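Local coordinates for MarR family transcriptional regulator (Staphylococcus epidermidis, PDB 5HLI), which regulates transcription as a redox-sensing MarR-type regulator, probably binding DNA as a two-fold symmetric dimer, at the interface of chains A and B. Residues are numbered along the deposited sequence; one frame, centred on the assembly and turned at random. Chains: chain A/B, MarR family transcriptional regulator.

The interface of chains A and B. Residues chain A 19, 23, 26, 133, 136-137, 140; chain B 15, 18-19, 22-23, 26.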
# COMPACT_ATOMS: atom_id res chain seq x y z
N ALA A 19 7.13 5.20 -4.67
CA ALA A 19 5.85 5.60 -4.09
C ALA A 19 5.13 4.41 -3.48
O ALA A 19 4.52 4.51 -2.41
CB ALA A 19 4.98 6.28 -5.15
N SER A 23 4.29 3.83 0.45
CA SER A 23 2.90 3.61 0.81
C SER A 23 2.74 2.34 1.65
O SER A 23 1.87 2.29 2.53
CB SER A 23 2.03 3.52 -0.44
OG SER A 23 2.20 2.28 -1.11
N PHE A 26 3.52 3.40 5.20
CA PHE A 26 2.34 4.03 5.78
C PHE A 26 1.29 2.98 6.15
O PHE A 26 0.66 3.07 7.20
CB PHE A 26 1.74 5.05 4.81
CG PHE A 26 2.47 6.36 4.78
CD1 PHE A 26 2.45 7.20 5.89
CD2 PHE A 26 3.16 6.77 3.65
CE1 PHE A 26 3.12 8.42 5.86
CE2 PHE A 26 3.82 7.98 3.62
CZ PHE A 26 3.80 8.81 4.73
N LYS A 133 1.66 15.02 -0.97
CA LYS A 133 0.21 14.94 -1.08
C LYS A 133 -0.24 14.91 -2.53
O LYS A 133 -1.12 14.12 -2.90
CB LYS A 133 -0.44 16.11 -0.34
CG LYS A 133 -1.95 16.18 -0.48
CD LYS A 133 -2.45 17.60 -0.22
CE LYS A 133 -3.97 17.67 -0.26
NZ LYS A 133 -4.58 16.87 0.83
N PHE A 136 0.44 11.44 -4.25
CA PHE A 136 -0.45 10.37 -3.81
C PHE A 136 -1.90 10.65 -4.19
O PHE A 136 -2.68 9.70 -4.36
CB PHE A 136 -0.32 10.17 -2.30
CG PHE A 136 0.89 9.38 -1.90
CD1 PHE A 136 1.01 8.04 -2.26
CD2 PHE A 136 1.92 9.97 -1.19
CE1 PHE A 136 2.12 7.31 -1.90
CE2 PHE A 136 3.04 9.24 -0.83
CZ PHE A 136 3.14 7.91 -1.19
N GLU A 137 -2.28 11.92 -4.33
CA GLU A 137 -3.63 12.23 -4.82
C GLU A 137 -3.80 11.80 -6.27
O GLU A 137 -4.85 11.27 -6.64
CB GLU A 137 -3.92 13.72 -4.67
CG GLU A 137 -4.22 14.19 -3.26
CD GLU A 137 -4.67 15.64 -3.22
OE1 GLU A 137 -5.89 15.88 -3.12
OE2 GLU A 137 -3.80 16.53 -3.29
N GLU A 140 -3.94 7.95 -6.53
CA GLU A 140 -5.28 7.49 -6.19
C GLU A 140 -6.20 7.52 -7.40
O GLU A 140 -6.95 6.58 -7.66
CB GLU A 140 -5.87 8.33 -5.05
CG GLU A 140 -5.46 7.90 -3.66
CD GLU A 140 -6.33 8.52 -2.58
OE1 GLU A 140 -5.99 9.62 -2.09
OE2 GLU A 140 -7.36 7.92 -2.22
N LEU B 15 -2.92 13.04 4.44
CA LEU B 15 -1.86 12.55 3.61
C LEU B 15 -1.63 11.06 3.81
O LEU B 15 -1.51 10.33 2.87
CB LEU B 15 -0.57 13.31 3.87
CG LEU B 15 0.60 12.79 3.08
CD1 LEU B 15 0.28 12.61 1.64
CD2 LEU B 15 1.74 13.75 3.16
N SER B 18 -4.36 8.90 2.31
CA SER B 18 -4.20 8.84 0.86
C SER B 18 -3.17 7.79 0.47
O SER B 18 -3.41 6.95 -0.41
CB SER B 18 -3.81 10.21 0.32
OG SER B 18 -3.62 10.18 -1.09
N ALA B 19 -2.00 7.82 1.12
CA ALA B 19 -0.97 6.82 0.85
C ALA B 19 -1.44 5.42 1.25
O ALA B 19 -1.11 4.43 0.58
CB ALA B 19 0.32 7.18 1.59
N VAL B 22 -3.36 4.20 -1.54
CA VAL B 22 -2.47 3.91 -2.66
C VAL B 22 -1.80 2.55 -2.49
O VAL B 22 -1.58 1.83 -3.47
CB VAL B 22 -1.45 5.05 -2.83
CG1 VAL B 22 -0.28 4.62 -3.70
CG2 VAL B 22 -2.12 6.27 -3.43
N SER B 23 -1.48 2.17 -1.25
CA SER B 23 -0.87 0.86 -1.02
C SER B 23 -1.77 -0.27 -1.51
O SER B 23 -1.29 -1.26 -2.06
CB SER B 23 -0.55 0.68 0.47
OG SER B 23 -1.73 0.55 1.25
N PHE B 26 -1.94 0.00 -5.55
CA PHE B 26 -0.70 -0.45 -6.16
C PHE B 26 -0.66 -1.97 -6.25
O PHE B 26 -0.29 -2.54 -7.28
CB PHE B 26 0.51 0.07 -5.39
CG PHE B 26 1.16 1.27 -6.01
CD1 PHE B 26 1.36 1.34 -7.38
CD2 PHE B 26 1.56 2.34 -5.23
CE1 PHE B 26 1.96 2.44 -7.95
CE2 PHE B 26 2.16 3.45 -5.80
CZ PHE B 26 2.36 3.50 -7.16
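All the residues are helical: helix 2-34 of chain B crosses helix 2-36 of chain A and runs obliquely alongside its helix 126-147. B:Ala19 is the central knob. Its methyl CB sits over the centre of one face of the A:Phe136 ring, 3.9 Å from the centroid, and also touches CD2 of the A:Phe26 ring at 3.5 Å, so two phenyl groups of chain A share one small side chain. A:Phe136 has CG anti to its carbonyl carbon (chi1 -79°), and B:Val22 crosses it at about a right angle. The CG1 methyl of B:Val22 lies in plane at the ring edge, 3.9 Å from CD1, while its CG2 turns to A:Glu140 CG at 3.7 Å. Face and edge contacts together should limit movement of the ring. On the flank of this apolar cluster, the B:Ser18 hydroxyl OG, anti to its backbone N (chi1 179°), donates a hydrogen bond of 2.6 Å to carboxylate OE1 of A:Glu140. It arrives from above the carboxylate plane, 40° out of it; A:Glu140 reaches it with its chain extended beyond CG. At the other end, B:Leu15 puts methyl CD1 against the backbone of A:Lys133, 3.6 Å from CA. A:Ser23 meets B:Ser23 near the two-fold axis, its OG 3.4 Å from B:Ser23 CA, in van der Waals contact. The patch lies where the N-terminal helices of the two subunits cross and the C-terminal helix of chain A packs alongside; with its symmetry twin it forms part of the helical dimerisation region typical of MarR proteins, which joins the two winged-helix DNA-binding lobes.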